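Local coordinates for protein exported gluconolactonase (Xanthomonas campestris pv. campestris, PDB 3DR2) that probably hydrolyses gluconolactone to gluconate in glucose secondary metabolism, as a calcium-binding six-bladed beta-propeller lactonase of the SMP-30 family, at residues 129-134 and 167-172. Sequence-based numbering, arbitrary orientation.
With CA (calcium ion), chain D.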
ATOM      1  N   ARG A 129      20.468   4.102 -15.671  1.00 19.99           N
ATOM      2  CA  ARG A 129      19.791   3.921 -14.388  1.00 19.12           C
ATOM      3  C   ARG A 129      19.866   2.478 -13.900  1.00 18.82           C
ATOM      4  O   ARG A 129      19.817   1.535 -14.693  1.00 19.46           O
ATOM      5  CB  ARG A 129      18.313   4.330 -14.486  1.00 19.78           C
ATOM      6  CG  ARG A 129      18.075   5.797 -14.825  1.00 19.28           C
ATOM      7  CD  ARG A 129      16.612   6.205 -14.645  1.00 22.47           C
ATOM      8  NE  ARG A 129      16.211   6.265 -13.238  1.00 23.79           N
ATOM      9  CZ  ARG A 129      14.992   6.605 -12.820  1.00 23.02           C
ATOM     10  NH1 ARG A 129      14.049   6.915 -13.698  1.00 25.18           N
ATOM     11  NH2 ARG A 129      14.712   6.641 -11.523  1.00 24.13           N
ATOM     12  N   LEU A 130      19.993   2.314 -12.585  1.00 17.07           N
ATOM     13  CA  LEU A 130      20.036   0.994 -11.967  1.00 16.12           C
ATOM     14  C   LEU A 130      18.632   0.420 -12.144  1.00 16.56           C
ATOM     15  O   LEU A 130      17.698   1.168 -12.428  1.00 15.38           O
ATOM     16  CB  LEU A 130      20.360   1.133 -10.479  1.00 16.73           C
ATOM     17  CG  LEU A 130      21.750   1.691 -10.145  1.00 17.70           C
ATOM     18  CD1 LEU A 130      21.814   2.122  -8.683  1.00 17.75           C
ATOM     19  CD2 LEU A 130      22.791   0.625 -10.433  1.00 17.38           C
ATOM     20  N   ASN A 131      18.483  -0.892 -11.972  1.00 15.53           N
ATOM     21  CA  ASN A 131      17.176  -1.535 -12.132  1.00 15.04           C
ATOM     22  C   ASN A 131      16.206  -1.126 -11.016  1.00 17.07           C
ATOM     23  O   ASN A 131      15.173  -0.510 -11.264  1.00 17.23           O
ATOM     24  CB  ASN A 131      17.329  -3.062 -12.130  1.00 16.81           C
ATOM     25  CG  ASN A 131      18.185  -3.575 -13.282  1.00 17.25           C
ATOM     26  OD1 ASN A 131      18.108  -3.068 -14.403  1.00 18.07           O
ATOM     27  ND2 ASN A 131      18.983  -4.602 -13.014  1.00 16.79           N
ATOM     28  N   SER A 132      16.555  -1.485  -9.787  1.00 16.76           N
ATOM     29  CA  SER A 132      15.746  -1.174  -8.608  1.00 14.87           C
ATOM     30  C   SER A 132      16.401  -1.830  -7.397  1.00 15.59           C
ATOM     31  O   SER A 132      16.082  -2.968  -7.043  1.00 13.91           O
ATOM     32  CB  SER A 132      14.310  -1.683  -8.781  1.00 16.05           C
ATOM     33  OG  SER A 132      14.285  -2.983  -9.346  1.00 15.52           O
ATOM     34  N   PRO A 133      17.356  -1.122  -6.766  1.00 13.53           N
ATOM     35  CA  PRO A 133      18.080  -1.614  -5.589  1.00 13.69           C
ATOM     36  C   PRO A 133      17.091  -2.222  -4.612  1.00 13.77           C
ATOM     37  O   PRO A 133      16.097  -1.594  -4.240  1.00 12.28           O
ATOM     38  CB  PRO A 133      18.747  -0.358  -5.056  1.00 14.72           C
ATOM     39  CG  PRO A 133      19.077   0.375  -6.324  1.00 14.87           C
ATOM     40  CD  PRO A 133      17.806   0.234  -7.124  1.00 14.18           C
ATOM     41  N   ASN A 134      17.387  -3.446  -4.196  1.00 13.10           N
ATOM     42  CA  ASN A 134      16.509  -4.204  -3.322  1.00 13.60           C
ATOM     43  C   ASN A 134      16.939  -4.257  -1.854  1.00 14.04           C
ATOM     44  O   ASN A 134      16.174  -3.877  -0.964  1.00 13.07           O
ATOM     45  CB  ASN A 134      16.380  -5.618  -3.901  1.00 13.99           C
ATOM     46  CG  ASN A 134      15.270  -6.416  -3.258  1.00 14.98           C
ATOM     47  OD1 ASN A 134      15.358  -6.781  -2.087  1.00 15.07           O
ATOM     48  ND2 ASN A 134      14.217  -6.694  -4.023  1.00 15.07           N
ATOM     49  N   ALA A 167      21.621  -4.656 -18.709  1.00 22.11           N
ATOM     50  CA  ALA A 167      21.379  -6.022 -19.160  1.00 22.51           C
ATOM     51  C   ALA A 167      21.910  -7.031 -18.150  1.00 22.65           C
ATOM     52  O   ALA A 167      22.340  -8.129 -18.511  1.00 25.28           O
ATOM     53  CB  ALA A 167      22.040  -6.245 -20.519  1.00 23.54           C
ATOM     54  N   HIS A 168      21.877  -6.654 -16.881  1.00 20.62           N
ATOM     55  CA  HIS A 168      22.359  -7.524 -15.826  1.00 19.89           C
ATOM     56  C   HIS A 168      21.781  -7.116 -14.477  1.00 18.29           C
ATOM     57  O   HIS A 168      21.452  -5.945 -14.263  1.00 20.24           O
ATOM     58  CB  HIS A 168      23.894  -7.478 -15.780  1.00 21.13           C
ATOM     59  CG  HIS A 168      24.463  -6.089 -15.797  1.00 21.83           C
ATOM     60  ND1 HIS A 168      24.663  -5.349 -14.651  1.00 20.89           N
ATOM     61  CD2 HIS A 168      24.849  -5.298 -16.827  1.00 21.80           C
ATOM     62  CE1 HIS A 168      25.147  -4.162 -14.974  1.00 21.74           C
ATOM     63  NE2 HIS A 168      25.269  -4.105 -16.288  1.00 23.95           N
ATOM     64  N   HIS A 169      21.633  -8.099 -13.590  1.00 18.27           N
ATOM     65  CA  HIS A 169      21.134  -7.879 -12.226  1.00 15.96           C
ATOM     66  C   HIS A 169      22.398  -8.110 -11.417  1.00 15.27           C
ATOM     67  O   HIS A 169      22.809  -9.252 -11.231  1.00 17.25           O
ATOM     68  CB  HIS A 169      20.110  -8.942 -11.826  1.00 15.22           C
ATOM     69  CG  HIS A 169      18.958  -9.073 -12.767  1.00 15.80           C
ATOM     70  ND1 HIS A 169      18.060 -10.114 -12.692  1.00 15.51           N
ATOM     71  CD2 HIS A 169      18.556  -8.300 -13.804  1.00 15.32           C
ATOM     72  CE1 HIS A 169      17.152  -9.979 -13.643  1.00 17.06           C
ATOM     73  NE2 HIS A 169      17.431  -8.887 -14.332  1.00 16.68           N
ATOM     74  N   SER A 170      23.007  -7.045 -10.914  1.00 17.07           N
ATOM     75  CA  SER A 170      24.263  -7.208 -10.206  1.00 16.74           C
ATOM     76  C   SER A 170      24.285  -6.897  -8.725  1.00 17.78           C
ATOM     77  O   SER A 170      23.345  -6.329  -8.172  1.00 16.51           O
ATOM     78  CB  SER A 170      25.330  -6.348 -10.887  1.00 18.01           C
ATOM     79  OG  SER A 170      25.359  -6.586 -12.282  1.00 19.81           O
ATOM     80  N   VAL A 171      25.381  -7.310  -8.096  1.00 18.86           N
ATOM     81  CA  VAL A 171      25.653  -7.027  -6.697  1.00 19.33           C
ATOM     82  C   VAL A 171      26.722  -5.962  -6.891  1.00 20.60           C
ATOM     83  O   VAL A 171      27.694  -6.190  -7.611  1.00 20.05           O
ATOM     84  CB  VAL A 171      26.280  -8.227  -5.952  1.00 21.80           C
ATOM     85  CG1 VAL A 171      26.774  -7.776  -4.583  1.00 21.38           C
ATOM     86  CG2 VAL A 171      25.257  -9.339  -5.785  1.00 23.05           C
ATOM     87  N   TYR A 172      26.532  -4.797  -6.286  1.00 17.91           N
ATOM     88  CA  TYR A 172      27.494  -3.712  -6.431  1.00 19.29           C
ATOM     89  C   TYR A 172      28.139  -3.312  -5.117  1.00 20.15           C
ATOM     90  O   TYR A 172      27.612  -3.587  -4.039  1.00 21.46           O
ATOM     91  CB  TYR A 172      26.828  -2.457  -7.000  1.00 17.54           C
ATOM     92  CG  TYR A 172      26.237  -2.590  -8.381  1.00 19.03           C
ATOM     93  CD1 TYR A 172      24.932  -3.034  -8.563  1.00 15.94           C
ATOM     94  CD2 TYR A 172      26.972  -2.223  -9.507  1.00 16.68           C
ATOM     95  CE1 TYR A 172      24.367  -3.101  -9.829  1.00 17.94           C
ATOM     96  CE2 TYR A 172      26.423  -2.288 -10.774  1.00 16.93           C
ATOM     97  CZ  TYR A 172      25.119  -2.727 -10.932  1.00 16.68           C
ATOM     98  OH  TYR A 172      24.578  -2.796 -12.189  1.00 18.61           O
TER
HETATM   99 CA    CA D 707      14.495  -8.267  -0.414  1.00  1.00          CA
HETATM  100  O   HOH W   1      12.382  -7.674  -1.699  1.00 16.93           O
HETATM  101  O   HOH W   2      14.996  -6.127   0.570  1.00 13.53           O
HETATM  102  O   HOH W   3      16.473  -8.927   0.766  1.00 14.52           O
HETATM  103  O   HOH W   4      13.994  -8.733   1.939  1.00 24.65           O
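Asn131 supplies the polar link between 129-134 and 167-172: its ND2 donates to the backbone O of His168 at 3.1 Å. The N-H...O angle of 147° shows a moderately bent bond. The acceptor lies close to the Asn131 amide plane, whereas the donor is tilted from the carbonyl plane of His168. CB of Asn131 points toward 167-172, and with CG anti to the carbonyl carbon (chi1 -62°) the amide nitrogen reaches His168 O. The same ND2 approaches His169 CD2 obliquely at 3.8 Å, amide and imidazole being nearly perpendicular; the strongest polar partner of His169 is His189, outside both segments.

Apolar contact comes from Leu130, whose CD2 lies over one face of the Tyr172 ring, 4.1 Å from CE1. Ser170 CB lies 3.5 Å above the opposite face, offset toward the rim, so the ring is held between the two. Within 167-172, His168 ND1 donates to Ser170 OG (2.8 Å).

At the inner end of the loop, Asn134 OD1 binds calcium at 2.4 Å, with Glu48, Asn191 and Asp242 completing the protein ligands. The contact thus joins the loop between strands 128-129 and 136-138, where Asp148 OD1 and OD2 accept hydrogen bonds from the backbone N of Asn131 and Ser132 respectively, to strand 169-174 of a four-stranded propeller blade.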